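Local atomic coordinates of envelope glycoprotein (Bourbon virus, PDB entry 5ZKX), a protein that probably drives fusion of the viral and host membranes during entry, as a trimeric class III fusion glycoprotein related to baculovirus gp64, captured here in its postfusion form. Residues 28-34 and 202-208; 34-38 and 151-155; 89-95 and 114-119; 96-102 and 134-140; 277-281 and 415-419. One frame throughout, in Å; residues are numbered along the deposited sequence.

Interaction 1 (28-34 and 202-208)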
# COMPACT_ATOMS: atom_id res chain seq x y z
N LEU A 28 14.99 -1.25 25.01
CA LEU A 28 16.41 -0.99 24.89
C LEU A 28 16.64 0.31 24.12
O LEU A 28 15.90 0.63 23.19
CB LEU A 28 17.13 -2.14 24.17
CG LEU A 28 17.46 -3.38 25.00
CD1 LEU A 28 17.71 -4.55 24.09
CD2 LEU A 28 18.68 -3.12 25.89
N GLN A 29 17.67 1.04 24.52
CA GLN A 29 18.21 2.15 23.75
C GLN A 29 19.53 1.64 23.18
O GLN A 29 20.53 1.53 23.89
CB GLN A 29 18.41 3.39 24.62
CG GLN A 29 17.12 3.98 25.16
CD GLN A 29 16.46 4.92 24.17
OE1 GLN A 29 17.05 5.30 23.16
NE2 GLN A 29 15.21 5.29 24.46
N ILE A 30 19.52 1.32 21.89
CA ILE A 30 20.66 0.69 21.24
C ILE A 30 21.53 1.76 20.59
O ILE A 30 21.05 2.53 19.75
CB ILE A 30 20.21 -0.36 20.22
CG1 ILE A 30 19.47 -1.49 20.94
CG2 ILE A 30 21.40 -0.91 19.45
CD1 ILE A 30 19.17 -2.69 20.06
N LYS A 31 22.80 1.81 20.98
CA LYS A 31 23.73 2.80 20.46
C LYS A 31 24.27 2.32 19.12
O LYS A 31 24.86 1.24 19.03
CB LYS A 31 24.87 3.01 21.46
CG LYS A 31 25.74 4.23 21.19
CD LYS A 31 26.90 4.25 22.16
CE LYS A 31 27.67 5.56 22.09
NZ LYS A 31 28.84 5.56 23.01
N VAL A 32 24.06 3.12 18.07
CA VAL A 32 24.39 2.74 16.71
C VAL A 32 25.10 3.90 16.01
O VAL A 32 24.95 5.07 16.38
CB VAL A 32 23.15 2.32 15.89
CG1 VAL A 32 22.45 1.13 16.52
CG2 VAL A 32 22.18 3.50 15.75
N THR A 33 25.88 3.55 15.00
CA THR A 33 26.33 4.52 14.01
C THR A 33 25.36 4.48 12.84
O THR A 33 25.11 3.41 12.27
CB THR A 33 27.76 4.22 13.56
OG1 THR A 33 28.68 4.68 14.55
CG2 THR A 33 28.06 4.93 12.24
N LYS A 34 24.80 5.63 12.49
CA LYS A 34 23.76 5.72 11.47
C LYS A 34 24.32 6.43 10.25
O LYS A 34 24.75 7.59 10.35
CB LYS A 34 22.53 6.45 12.02
CG LYS A 34 21.38 6.56 11.04
CD LYS A 34 20.34 7.54 11.55
CE LYS A 34 19.30 7.86 10.49
NZ LYS A 34 18.25 8.77 11.03
N GLU A 202 26.33 9.50 11.87
CA GLU A 202 26.07 10.08 13.18
C GLU A 202 25.91 8.96 14.19
O GLU A 202 25.46 7.86 13.86
CB GLU A 202 24.81 10.96 13.17
CG GLU A 202 23.53 10.23 12.79
CD GLU A 202 22.29 11.06 13.02
OE1 GLU A 202 22.42 12.27 13.30
OE2 GLU A 202 21.17 10.50 12.92
N THR A 203 26.32 9.24 15.42
CA THR A 203 26.10 8.32 16.53
C THR A 203 24.81 8.71 17.25
O THR A 203 24.61 9.87 17.59
CB THR A 203 27.27 8.36 17.51
OG1 THR A 203 28.50 8.21 16.78
CG2 THR A 203 27.16 7.23 18.53
N LYS A 204 23.94 7.73 17.45
CA LYS A 204 22.68 8.00 18.13
C LYS A 204 22.17 6.71 18.77
O LYS A 204 22.66 5.62 18.48
CB LYS A 204 21.64 8.58 17.16
CG LYS A 204 21.14 7.59 16.11
CD LYS A 204 20.13 8.24 15.19
CE LYS A 204 18.91 8.73 15.96
NZ LYS A 204 17.87 9.30 15.06
N PHE A 205 21.20 6.87 19.66
CA PHE A 205 20.50 5.75 20.28
C PHE A 205 19.14 5.60 19.61
O PHE A 205 18.42 6.59 19.44
CB PHE A 205 20.30 5.97 21.78
CG PHE A 205 21.57 6.15 22.55
CD1 PHE A 205 22.15 7.40 22.69
CD2 PHE A 205 22.19 5.06 23.15
CE1 PHE A 205 23.33 7.56 23.39
CE2 PHE A 205 23.36 5.22 23.86
CZ PHE A 205 23.93 6.47 23.98
N ILE A 206 18.79 4.38 19.23
CA ILE A 206 17.47 4.12 18.68
C ILE A 206 16.69 3.24 19.66
O ILE A 206 17.27 2.34 20.28
CB ILE A 206 17.54 3.49 17.28
CG1 ILE A 206 18.19 2.10 17.34
CG2 ILE A 206 18.31 4.40 16.33
CD1 ILE A 206 17.99 1.30 16.09
N PRO A 207 15.40 3.49 19.86
CA PRO A 207 14.63 2.65 20.78
C PRO A 207 14.23 1.33 20.14
O PRO A 207 13.88 1.27 18.95
CB PRO A 207 13.40 3.52 21.09
CG PRO A 207 13.24 4.37 19.87
CD PRO A 207 14.63 4.64 19.37
N CYS A 208 14.28 0.27 20.93
CA CYS A 208 13.97 -1.07 20.45
C CYS A 208 13.23 -1.84 21.53
O CYS A 208 13.19 -1.45 22.70
CB CYS A 208 15.24 -1.84 20.04
SG CYS A 208 16.26 -1.03 18.79
O HOH W 1 16.48 7.55 21.20

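Interaction 2 (34-38 and 151-155)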
# COMPACT_ATOMS: atom_id res chain seq x y z
N LYS A 34 24.80 5.63 12.49
CA LYS A 34 23.76 5.72 11.47
C LYS A 34 24.32 6.43 10.25
O LYS A 34 24.75 7.59 10.35
CB LYS A 34 22.53 6.45 12.02
CG LYS A 34 21.38 6.56 11.04
CD LYS A 34 20.34 7.54 11.55
CE LYS A 34 19.30 7.86 10.49
NZ LYS A 34 18.25 8.77 11.03
N THR A 35 24.33 5.74 9.11
CA THR A 35 24.89 6.26 7.87
C THR A 35 23.76 6.70 6.94
O THR A 35 22.84 5.92 6.67
CB THR A 35 25.75 5.20 7.18
OG1 THR A 35 26.63 4.61 8.14
CG2 THR A 35 26.57 5.83 6.06
N THR A 36 23.83 7.94 6.46
CA THR A 36 22.85 8.47 5.53
C THR A 36 23.56 9.11 4.34
O THR A 36 24.75 9.41 4.38
CB THR A 36 21.92 9.50 6.20
OG1 THR A 36 22.70 10.55 6.79
CG2 THR A 36 21.08 8.84 7.27
N VAL A 37 22.80 9.29 3.26
CA VAL A 37 23.30 9.91 2.04
C VAL A 37 22.36 11.03 1.61
O VAL A 37 22.20 11.30 0.41
CB VAL A 37 23.48 8.87 0.92
CG1 VAL A 37 24.76 8.10 1.14
CG2 VAL A 37 22.30 7.93 0.87
N GLN A 38 21.71 11.66 2.58
CA GLN A 38 20.67 12.64 2.29
C GLN A 38 21.25 13.89 1.63
O GLN A 38 22.32 14.38 2.00
CB GLN A 38 19.93 13.00 3.57
CG GLN A 38 18.79 13.98 3.39
CD GLN A 38 18.58 14.85 4.61
OE1 GLN A 38 18.33 16.04 4.50
NE2 GLN A 38 18.69 14.24 5.79
N GLU A 151 16.62 11.05 -4.84
CA GLU A 151 16.82 10.40 -3.55
C GLU A 151 17.81 9.25 -3.76
O GLU A 151 17.51 8.28 -4.45
CB GLU A 151 15.50 9.89 -2.98
CG GLU A 151 15.44 9.88 -1.46
CD GLU A 151 15.28 11.27 -0.88
OE1 GLU A 151 14.17 11.83 -0.94
OE2 GLU A 151 16.28 11.81 -0.35
N VAL A 152 18.99 9.38 -3.17
CA VAL A 152 20.05 8.39 -3.30
C VAL A 152 19.91 7.37 -2.17
O VAL A 152 19.59 7.73 -1.03
CB VAL A 152 21.43 9.08 -3.28
CG1 VAL A 152 22.53 8.12 -2.85
CG2 VAL A 152 21.74 9.64 -4.66
N ARG A 153 20.13 6.10 -2.50
CA ARG A 153 19.96 5.00 -1.56
C ARG A 153 21.32 4.39 -1.21
O ARG A 153 22.36 4.75 -1.77
CB ARG A 153 19.03 3.93 -2.14
CG ARG A 153 17.54 4.18 -1.92
CD ARG A 153 17.09 5.45 -2.59
NE ARG A 153 15.73 5.37 -3.11
CZ ARG A 153 14.65 5.80 -2.46
NH1 ARG A 153 14.78 6.34 -1.26
NH2 ARG A 153 13.45 5.68 -3.01
N LEU A 154 21.29 3.46 -0.26
CA LEU A 154 22.49 2.82 0.26
C LEU A 154 22.42 1.32 0.04
O LEU A 154 21.42 0.68 0.40
CB LEU A 154 22.68 3.13 1.75
CG LEU A 154 23.22 4.53 2.08
CD1 LEU A 154 22.84 4.94 3.49
CD2 LEU A 154 24.73 4.57 1.89
N VAL A 155 23.47 0.75 -0.55
CA VAL A 155 23.60 -0.70 -0.69
C VAL A 155 24.90 -1.14 -0.04
O VAL A 155 25.64 -0.31 0.50
CB VAL A 155 23.55 -1.13 -2.17
CG1 VAL A 155 22.16 -0.91 -2.74
CG2 VAL A 155 24.60 -0.39 -2.97

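Interaction 3 (89-95 and 114-119)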
# COMPACT_ATOMS: atom_id res chain seq x y z
N GLU A 89 16.62 26.17 -18.25
CA GLU A 89 15.37 25.45 -18.49
C GLU A 89 15.02 25.46 -19.98
O GLU A 89 13.87 25.71 -20.37
CB GLU A 89 14.23 26.01 -17.64
CG GLU A 89 14.46 25.88 -16.14
CD GLU A 89 13.17 25.71 -15.36
OE1 GLU A 89 12.10 25.55 -15.98
OE2 GLU A 89 13.22 25.75 -14.11
N VAL A 90 16.02 25.18 -20.80
CA VAL A 90 15.92 25.31 -22.25
C VAL A 90 16.91 24.33 -22.88
O VAL A 90 18.04 24.21 -22.43
CB VAL A 90 16.19 26.76 -22.70
CG1 VAL A 90 16.72 26.79 -24.12
CG2 VAL A 90 14.93 27.61 -22.59
N CYS A 91 16.47 23.64 -23.93
CA CYS A 91 17.34 22.73 -24.67
C CYS A 91 17.68 23.32 -26.03
O CYS A 91 16.90 24.07 -26.62
CB CYS A 91 16.70 21.35 -24.83
SG CYS A 91 14.98 21.38 -25.37
N TYR A 92 18.87 22.98 -26.53
CA TYR A 92 19.37 23.48 -27.80
C TYR A 92 19.52 22.34 -28.80
O TYR A 92 20.04 21.27 -28.46
CB TYR A 92 20.72 24.18 -27.61
CG TYR A 92 20.65 25.51 -26.88
CD1 TYR A 92 20.41 26.69 -27.56
CD2 TYR A 92 20.85 25.57 -25.50
CE1 TYR A 92 20.35 27.90 -26.90
CE2 TYR A 92 20.80 26.78 -24.83
CZ TYR A 92 20.55 27.95 -25.53
OH TYR A 92 20.49 29.16 -24.88
N THR A 93 19.07 22.57 -30.03
CA THR A 93 19.11 21.56 -31.08
C THR A 93 19.60 22.19 -32.38
O THR A 93 19.87 23.39 -32.45
CB THR A 93 17.74 20.91 -31.30
OG1 THR A 93 16.73 21.93 -31.43
CG2 THR A 93 17.38 19.99 -30.15
N GLY A 94 19.70 21.36 -33.41
CA GLY A 94 20.01 21.82 -34.74
C GLY A 94 18.78 22.38 -35.43
O GLY A 94 17.75 22.63 -34.80
N PRO A 95 18.87 22.58 -36.74
CA PRO A 95 17.78 23.23 -37.47
C PRO A 95 16.70 22.27 -37.94
O PRO A 95 16.93 21.08 -38.18
CB PRO A 95 18.51 23.85 -38.67
CG PRO A 95 19.60 22.87 -38.95
CD PRO A 95 20.03 22.33 -37.60
N MET A 114 24.43 22.89 -32.67
CA MET A 114 23.12 23.19 -32.11
C MET A 114 22.99 24.62 -31.60
O MET A 114 23.70 25.03 -30.68
CB MET A 114 22.83 22.22 -30.96
CG MET A 114 23.57 20.91 -31.06
SD MET A 114 22.84 19.88 -32.33
CE MET A 114 23.89 18.43 -32.25
N ASP A 115 22.06 25.37 -32.20
CA ASP A 115 21.82 26.75 -31.80
C ASP A 115 20.34 27.12 -31.80
O ASP A 115 20.02 28.28 -31.55
CB ASP A 115 22.59 27.71 -32.72
CG ASP A 115 22.38 27.41 -34.20
OD1 ASP A 115 21.54 26.54 -34.52
OD2 ASP A 115 23.06 28.04 -35.03
N ASN A 116 19.44 26.18 -32.08
CA ASN A 116 18.01 26.43 -31.98
C ASN A 116 17.57 26.14 -30.56
O ASN A 116 17.71 25.02 -30.07
CB ASN A 116 17.23 25.57 -32.98
CG ASN A 116 17.55 25.91 -34.42
OD1 ASN A 116 18.69 26.17 -34.77
ND2 ASN A 116 16.52 25.92 -35.26
N LYS A 117 17.04 27.17 -29.89
CA LYS A 117 16.65 27.07 -28.49
C LYS A 117 15.16 26.80 -28.40
O LYS A 117 14.35 27.43 -29.09
CB LYS A 117 17.01 28.36 -27.75
CG LYS A 117 15.97 28.84 -26.74
CD LYS A 117 16.07 30.34 -26.54
CE LYS A 117 17.36 30.72 -25.83
NZ LYS A 117 17.44 32.19 -25.58
N HIS A 118 14.79 25.84 -27.55
CA HIS A 118 13.40 25.52 -27.27
C HIS A 118 13.20 25.36 -25.78
O HIS A 118 14.13 25.01 -25.04
CB HIS A 118 12.95 24.23 -27.98
CG HIS A 118 13.56 24.02 -29.33
ND1 HIS A 118 12.98 24.48 -30.49
CD2 HIS A 118 14.69 23.38 -29.70
CE1 HIS A 118 13.73 24.15 -31.52
NE2 HIS A 118 14.78 23.48 -31.07
N ARG A 119 11.97 25.61 -25.33
CA ARG A 119 11.57 25.18 -24.00
C ARG A 119 11.20 23.70 -24.00
O ARG A 119 11.59 22.95 -23.10
CB ARG A 119 10.41 26.03 -23.49
CG ARG A 119 10.83 27.41 -23.03
CD ARG A 119 9.65 28.16 -22.44
NE ARG A 119 8.98 27.39 -21.40
CZ ARG A 119 7.93 27.82 -20.71
NH1 ARG A 119 7.43 29.03 -20.95
NH2 ARG A 119 7.38 27.05 -19.78

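Interaction 4 (96-102 and 134-140)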
# COMPACT_ATOMS: atom_id res chain seq x y z
N GLU A 96 15.49 22.82 -38.09
CA GLU A 96 14.36 22.09 -38.65
C GLU A 96 14.43 22.20 -40.17
O GLU A 96 14.22 23.29 -40.73
CB GLU A 96 13.04 22.63 -38.11
CG GLU A 96 11.82 21.81 -38.49
CD GLU A 96 11.47 20.77 -37.44
OE1 GLU A 96 11.85 20.96 -36.27
OE2 GLU A 96 10.81 19.77 -37.79
N VAL A 97 14.72 21.09 -40.83
CA VAL A 97 14.88 21.05 -42.28
C VAL A 97 13.68 20.33 -42.88
O VAL A 97 13.37 19.20 -42.49
CB VAL A 97 16.18 20.34 -42.68
CG1 VAL A 97 16.23 20.17 -44.18
CG2 VAL A 97 17.39 21.11 -42.16
N GLN A 98 13.01 20.98 -43.83
CA GLN A 98 11.85 20.40 -44.47
C GLN A 98 11.89 20.67 -45.97
O GLN A 98 11.99 21.83 -46.39
CB GLN A 98 10.55 20.96 -43.88
CG GLN A 98 9.32 20.48 -44.61
CD GLN A 98 8.04 20.96 -43.97
OE1 GLN A 98 8.05 21.88 -43.15
NE2 GLN A 98 6.92 20.35 -44.34
N ASP A 99 11.79 19.60 -46.76
CA ASP A 99 11.73 19.70 -48.22
C ASP A 99 12.95 20.44 -48.78
O ASP A 99 12.83 21.25 -49.70
CB ASP A 99 10.43 20.36 -48.68
CG ASP A 99 10.07 20.00 -50.11
OD1 ASP A 99 8.95 20.32 -50.54
OD2 ASP A 99 10.91 19.38 -50.79
N ALA A 100 14.12 20.15 -48.23
CA ALA A 100 15.37 20.68 -48.76
C ALA A 100 15.88 19.70 -49.80
O ALA A 100 16.30 18.58 -49.46
CB ALA A 100 16.39 20.89 -47.65
N TRP A 101 15.86 20.10 -51.07
CA TRP A 101 16.28 19.21 -52.13
C TRP A 101 17.52 19.79 -52.83
O TRP A 101 18.13 20.75 -52.33
CB TRP A 101 15.12 18.89 -53.09
CG TRP A 101 14.36 20.03 -53.68
CD1 TRP A 101 13.48 20.85 -53.04
CD2 TRP A 101 14.38 20.45 -55.05
NE1 TRP A 101 12.96 21.77 -53.93
CE2 TRP A 101 13.50 21.54 -55.16
CE3 TRP A 101 15.07 20.01 -56.18
CZ2 TRP A 101 13.29 22.20 -56.37
CZ3 TRP A 101 14.86 20.66 -57.38
CH2 TRP A 101 13.97 21.74 -57.47
N SER A 102 17.84 19.25 -54.00
CA SER A 102 19.20 18.89 -54.41
C SER A 102 20.31 19.73 -53.79
O SER A 102 21.21 19.18 -53.15
CB SER A 102 19.31 19.00 -55.93
OG SER A 102 19.02 20.31 -56.37
N HIS A 134 17.25 14.00 -58.05
CA HIS A 134 17.72 14.87 -56.99
C HIS A 134 17.55 14.19 -55.64
O HIS A 134 16.76 13.27 -55.47
CB HIS A 134 16.95 16.20 -57.00
CG HIS A 134 17.38 17.13 -58.09
ND1 HIS A 134 18.60 17.03 -58.71
CD2 HIS A 134 16.74 18.17 -58.66
CE1 HIS A 134 18.70 17.98 -59.63
NE2 HIS A 134 17.59 18.68 -59.62
N HIS A 135 18.33 14.68 -54.67
CA HIS A 135 18.21 14.27 -53.28
C HIS A 135 17.23 15.18 -52.54
O HIS A 135 17.03 16.34 -52.91
CB HIS A 135 19.56 14.32 -52.57
CG HIS A 135 20.51 13.24 -53.00
ND1 HIS A 135 20.51 11.98 -52.44
CD2 HIS A 135 21.49 13.23 -53.94
CE1 HIS A 135 21.44 11.24 -53.01
NE2 HIS A 135 22.05 11.98 -53.93
N THR A 136 16.63 14.64 -51.48
CA THR A 136 15.73 15.40 -50.62
C THR A 136 16.13 15.18 -49.17
O THR A 136 16.52 14.07 -48.79
CB THR A 136 14.26 15.01 -50.83
OG1 THR A 136 13.96 15.04 -52.23
CG2 THR A 136 13.33 15.98 -50.11
N CYS A 137 16.03 16.23 -48.36
CA CYS A 137 16.42 16.16 -46.96
C CYS A 137 15.28 16.61 -46.08
O CYS A 137 14.64 17.63 -46.35
CB CYS A 137 17.67 17.01 -46.68
SG CYS A 137 18.22 16.96 -44.94
N ASN A 138 15.01 15.83 -45.03
CA ASN A 138 14.12 16.21 -43.95
C ASN A 138 14.83 15.96 -42.63
O ASN A 138 15.46 14.91 -42.44
CB ASN A 138 12.80 15.42 -43.99
CG ASN A 138 11.85 15.92 -45.05
OD1 ASN A 138 11.16 16.92 -44.87
ND2 ASN A 138 11.80 15.22 -46.18
N LEU A 139 14.73 16.93 -41.72
CA LEU A 139 15.41 16.86 -40.43
C LEU A 139 14.51 17.49 -39.38
O LEU A 139 14.11 18.65 -39.52
CB LEU A 139 16.76 17.57 -40.49
CG LEU A 139 17.74 17.37 -39.34
CD1 LEU A 139 18.21 15.93 -39.27
CD2 LEU A 139 18.92 18.32 -39.47
N SER A 140 14.20 16.73 -38.32
CA SER A 140 13.35 17.19 -37.23
C SER A 140 13.99 16.82 -35.90
O SER A 140 14.48 15.70 -35.74
CB SER A 140 11.95 16.59 -37.33
OG SER A 140 11.02 17.35 -36.58

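Interaction 5 (277-281 and 415-419)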
# COMPACT_ATOMS: atom_id res chain seq x y z
N GLU A 277 11.27 -4.21 -3.37
CA GLU A 277 10.22 -3.66 -2.51
C GLU A 277 10.02 -2.17 -2.73
O GLU A 277 8.93 -1.66 -2.47
CB GLU A 277 10.56 -3.95 -1.04
CG GLU A 277 10.21 -5.37 -0.62
CD GLU A 277 10.57 -5.67 0.82
OE1 GLU A 277 10.91 -6.84 1.12
OE2 GLU A 277 10.52 -4.75 1.66
N LYS A 278 11.04 -1.47 -3.23
CA LYS A 278 10.92 -0.05 -3.54
C LYS A 278 10.52 0.21 -4.99
O LYS A 278 10.17 1.35 -5.31
CB LYS A 278 12.24 0.66 -3.24
CG LYS A 278 12.67 0.59 -1.78
CD LYS A 278 11.85 1.55 -0.93
CE LYS A 278 12.34 2.98 -1.07
NZ LYS A 278 11.36 3.96 -0.50
N LEU A 279 10.56 -0.81 -5.85
CA LEU A 279 10.11 -0.67 -7.24
C LEU A 279 8.65 -1.07 -7.40
O LEU A 279 7.88 -0.36 -8.04
CB LEU A 279 10.98 -1.53 -8.16
CG LEU A 279 12.50 -1.40 -8.18
CD1 LEU A 279 13.08 -2.43 -9.14
CD2 LEU A 279 12.93 0.00 -8.58
N HIS A 280 8.27 -2.21 -6.83
CA HIS A 280 6.96 -2.79 -7.04
C HIS A 280 5.97 -2.24 -6.02
O HIS A 280 6.29 -2.10 -4.84
CB HIS A 280 7.02 -4.31 -6.95
CG HIS A 280 7.88 -4.94 -8.01
ND1 HIS A 280 8.29 -6.25 -7.94
CD2 HIS A 280 8.40 -4.43 -9.15
CE1 HIS A 280 9.04 -6.52 -9.00
NE2 HIS A 280 9.12 -5.44 -9.75
N ALA A 281 4.76 -1.95 -6.49
CA ALA A 281 3.75 -1.37 -5.63
C ALA A 281 3.06 -2.44 -4.79
O ALA A 281 3.13 -3.64 -5.09
CB ALA A 281 2.72 -0.61 -6.47
N GLU A 415 6.76 6.57 0.88
CA GLU A 415 7.45 7.30 -0.18
C GLU A 415 7.05 6.91 -1.59
O GLU A 415 7.31 7.68 -2.52
CB GLU A 415 8.97 7.12 -0.04
CG GLU A 415 9.61 8.02 1.01
CD GLU A 415 11.13 8.07 0.89
OE1 GLU A 415 11.71 7.17 0.24
OE2 GLU A 415 11.74 9.00 1.44
N GLY A 416 6.44 5.75 -1.80
CA GLY A 416 6.03 5.35 -3.13
C GLY A 416 7.08 4.52 -3.85
O GLY A 416 8.04 4.01 -3.25
N VAL A 417 6.89 4.38 -5.16
CA VAL A 417 7.75 3.54 -5.99
C VAL A 417 8.71 4.40 -6.80
O VAL A 417 8.54 5.61 -6.95
CB VAL A 417 6.91 2.61 -6.91
CG1 VAL A 417 5.99 1.74 -6.08
CG2 VAL A 417 6.13 3.43 -7.92
N VAL A 418 9.74 3.74 -7.35
CA VAL A 418 10.80 4.46 -8.06
C VAL A 418 10.28 5.04 -9.37
O VAL A 418 10.61 6.18 -9.73
CB VAL A 418 12.01 3.53 -8.30
CG1 VAL A 418 12.88 4.04 -9.43
CG2 VAL A 418 12.83 3.39 -7.02
N SER A 419 9.48 4.27 -10.12
CA SER A 419 8.98 4.75 -11.40
C SER A 419 8.16 6.02 -11.25
O SER A 419 8.07 6.82 -12.19
CB SER A 419 8.16 3.66 -12.09
OG SER A 419 7.23 3.07 -11.19
O HOH W 2 9.04 3.12 -0.92
O HOH W 3 9.14 1.41 -10.06

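Interaction 1 (28-34 and 202-208)
Leu28 pairs with Cys208 through two backbone hydrogen bonds and opens an antiparallel register that runs to Lys34 and Glu202, the strand directions 147° apart. The Gln29 chain bends at chi2 (-85°), which carries OE1 to 3.6 Å from Phe205 CB; a water donates both to this OE1 and to Phe205 O. Ile30 lies on the other face of the sheet, where CD1 packs against Cys208 SG at 3.6 Å, beside the disulfide to Cys236. Lys31 swings its extended chain over Phe205: CG sits off-centre above the ring, 4.2 Å from the centroid, in a CH-pi contact. Next comes Val32, whose CG2 touches Ile206 CG2 at 4.0 Å. Thr33, on the face that bears Thr203, hydrogen-bonds through OG1 to Glu261. At the end, Lys34 and Glu202 extend alongside each other, and NZ to OE2 is a long salt bridge of 3.9 Å. Lys34 NZ is also 4.1 Å from Lys204 NZ, and each ammonium has its own oxygen of Asp238 on the adjoining strand 234-238. A carboxylate shared in this way probably balances the two positive charges, while the disulfide end of the same face remains apolar.

Interaction 2 (34-38 and 151-155)
Val37 sits where strand 26-36 runs out into loop, and it carries most of this contact, its side chain directed at the backbone and side chains of 151-155. Its CB lies 4.0 Å from Val152 CG1, already inside the apolar contact. From there the two methyls diverge. CG2 falls between the backbone N and the carbonyl carbon of its own residue (chi1 -79° places CG1 beside the N), and this rotation pushes it onto the opposing chain. There Val37 CG2 comes within 3.3 Å of Val152 O, with Val152 CG1 and Leu154 CG also close by. CG1 meets one leucine methyl, resting 3.6 Å from Leu154 CD2. Val37 and Leu154 thus reach for each other tip to tip, the valine fork set against the leucine fork, with Val152 closing in beside CG2.

The other leucine methyl, CD1, turns toward the strand instead and stands 3.3 Å from Thr35 O, a carbonyl whose residue is tied by backbone hydrogen bonding to Cys257. No hydrogen bond links the two segments, so the association rests on van der Waals contact among aliphatic groups and carbonyl oxygens.

The two chains run roughly antiparallel without pairing as strands. Each has its own sheet: 34-36 is held between strands 200-210 and 256-260, whereas 153-155 is an outermost strand of a three-stranded sheet and bonds to 162-166. Ala163 of that neighbouring strand touches both Val37 and Val152, and Leu154 also leans on Cys257, so the apolar cluster joins the end of an inner strand of one sheet to the outermost strand of the other.

Interaction 3 (89-95 and 114-119)
Thr93 and His118 project from the same face of a two-stranded antiparallel sheet and cross at about a right angle. The hydroxyl meets the imidazole at its edge, only 8° out of the ring plane. His118 NE2 points to Thr93 OG1, but their 2.5 Å separation is shorter than a usual hydrogen bond and its exact length is doubtful. With chi1 at 49°, OG1 stands between the backbone N and the carbonyl carbon of Thr93, directed at the ring. Cys91 shares this face, its sulfur joined to Cys143.

On the other face the Tyr92 ring and the Lys117 chain run alongside one another: Tyr92 CE1 is 3.5 Å from Lys117 CB, and the tyrosine hydroxyl, bonded to Glu88, has Lys117 CE at 3.6 Å. Val90 CG1 covers one face of the phenol near its rim and also presses tightly on Lys117 CG.

A classic beta bulge sets two residues, Asp115 and Asn116, opposite the single Thr93; beyond it Met114 folds back with SD 3.6 Å from Gly94 N.

The little sheet follows helix 79-88 and lies against the long strands 134-148 and 44-58: Thr93 and Met114 both touch Trp141 and Arg49, and His118 rests on Cys143.

Interaction 4 (96-102 and 134-140)
The chain 96-102 runs antiparallel to strand 134-148, with end-to-end directions 174° apart, but a beta bulge shifts the register by one residue between Val97 and Ala100. Val97 is bonded both ways to Leu139 before the bulge, and Ala100 both ways to Cys137 after it. Asp99, at the corner between them, has left-handed backbone angles; its N-H makes a weak bond of 3.3 Å to Asn138 OD1. The amide nitrogen of Asn138 is held in turn by Asn128 OD1.

One face of the pairing is apolar. Val97 CB abuts Leu139 CB at 3.6 Å, while Val97 CG1, anti to the backbone N, reaches diagonally across to Cys137 SG, 3.9 Å away; that sulfur is bonded to Cys108, in the loop that follows 96-102. Ala100 CB continues the row beside Cys137 CB.

At the Glu96 end the carboxylate receives the hydroxyl of Ser140 on the syn side of OE2, 25° out of its plane, at 2.7 Å; the same OE2 forms a salt bridge with Arg126, and Ser140 OG is also bonded to Glu124 N.

The opposite end is aromatic. Trp101, stacked on His131, meets His134 rim to rim, its CZ3 3.4 Å from His134 CD2 and the two ring planes 34° apart. Ser102 CB sits over one face of the His134 ring, 3.6 Å from the centroid, in a CH-pi contact.

Interaction 5 (277-281 and 415-419)
Lys278 bends its chain twice, at chi2 (-76°) and chi3 (-78°), which curls the ammonium toward Glu415. Lys278 NZ reaches Glu415 OE1 at 3.3 Å in a salt bridge whose hydrogen bond is weak, and the glutamate comes to meet it with a chain extended beyond CG. A water accepts from Lys278 NZ and donates to Gly416 O, so the ammonium is linked to the loop through both a carboxylate and a main-chain carbonyl.

The side chains of Leu279 and Val418 run abreast. A chi2 of 177° puts Leu279 CD1 anti to CA and turns the other methyl, CD2, to Val418, 3.7 Å from both its CB and its CG2. Val417 turns instead to the backbone: its CB is 3.3 Å from Leu279 O, and CG1 carries on past that oxygen to Ala281, 4.0 Å from its CB. The carbonyl of Lys278 receives a weak bond from Val418 N, and that of Leu279 takes a water that also accepts from Ser419 N. Gly416, with positive phi, adopts backbone angles that favour glycine.

Asp286 of the second subunit accepts from the backbone N of both Glu415 and Gly416, and Ala281 packs on Ala281 of both other subunits. The loop thus packs on a short, weakly bonded helix where the three chains meet, just before helix 284-329, consistent with the trimeric helical core of postfusion class III fusion proteins.

Interactions 1 and 2 share Lys34 and strand 26-36, their centres about 17 Å apart: the first pairs that strand inside its sheet, the second joins its end to strand 153-155. Interaction 5 lies about 16 Å from interaction 2 between centres and touches it through Arg153, which approaches Glu415 and Lys278. Interactions 3 and 4 stand farther along the elongated molecule, about 20 Å apart between centres, their segments alternating in sequence and meeting where Pro95 packs on Leu139. Along the chain, the segments of 3 and 4 and segment 151-155 all come between the two strands paired in interaction 1, whereas interaction 5 comes later and, like interaction 1, touches a second subunit.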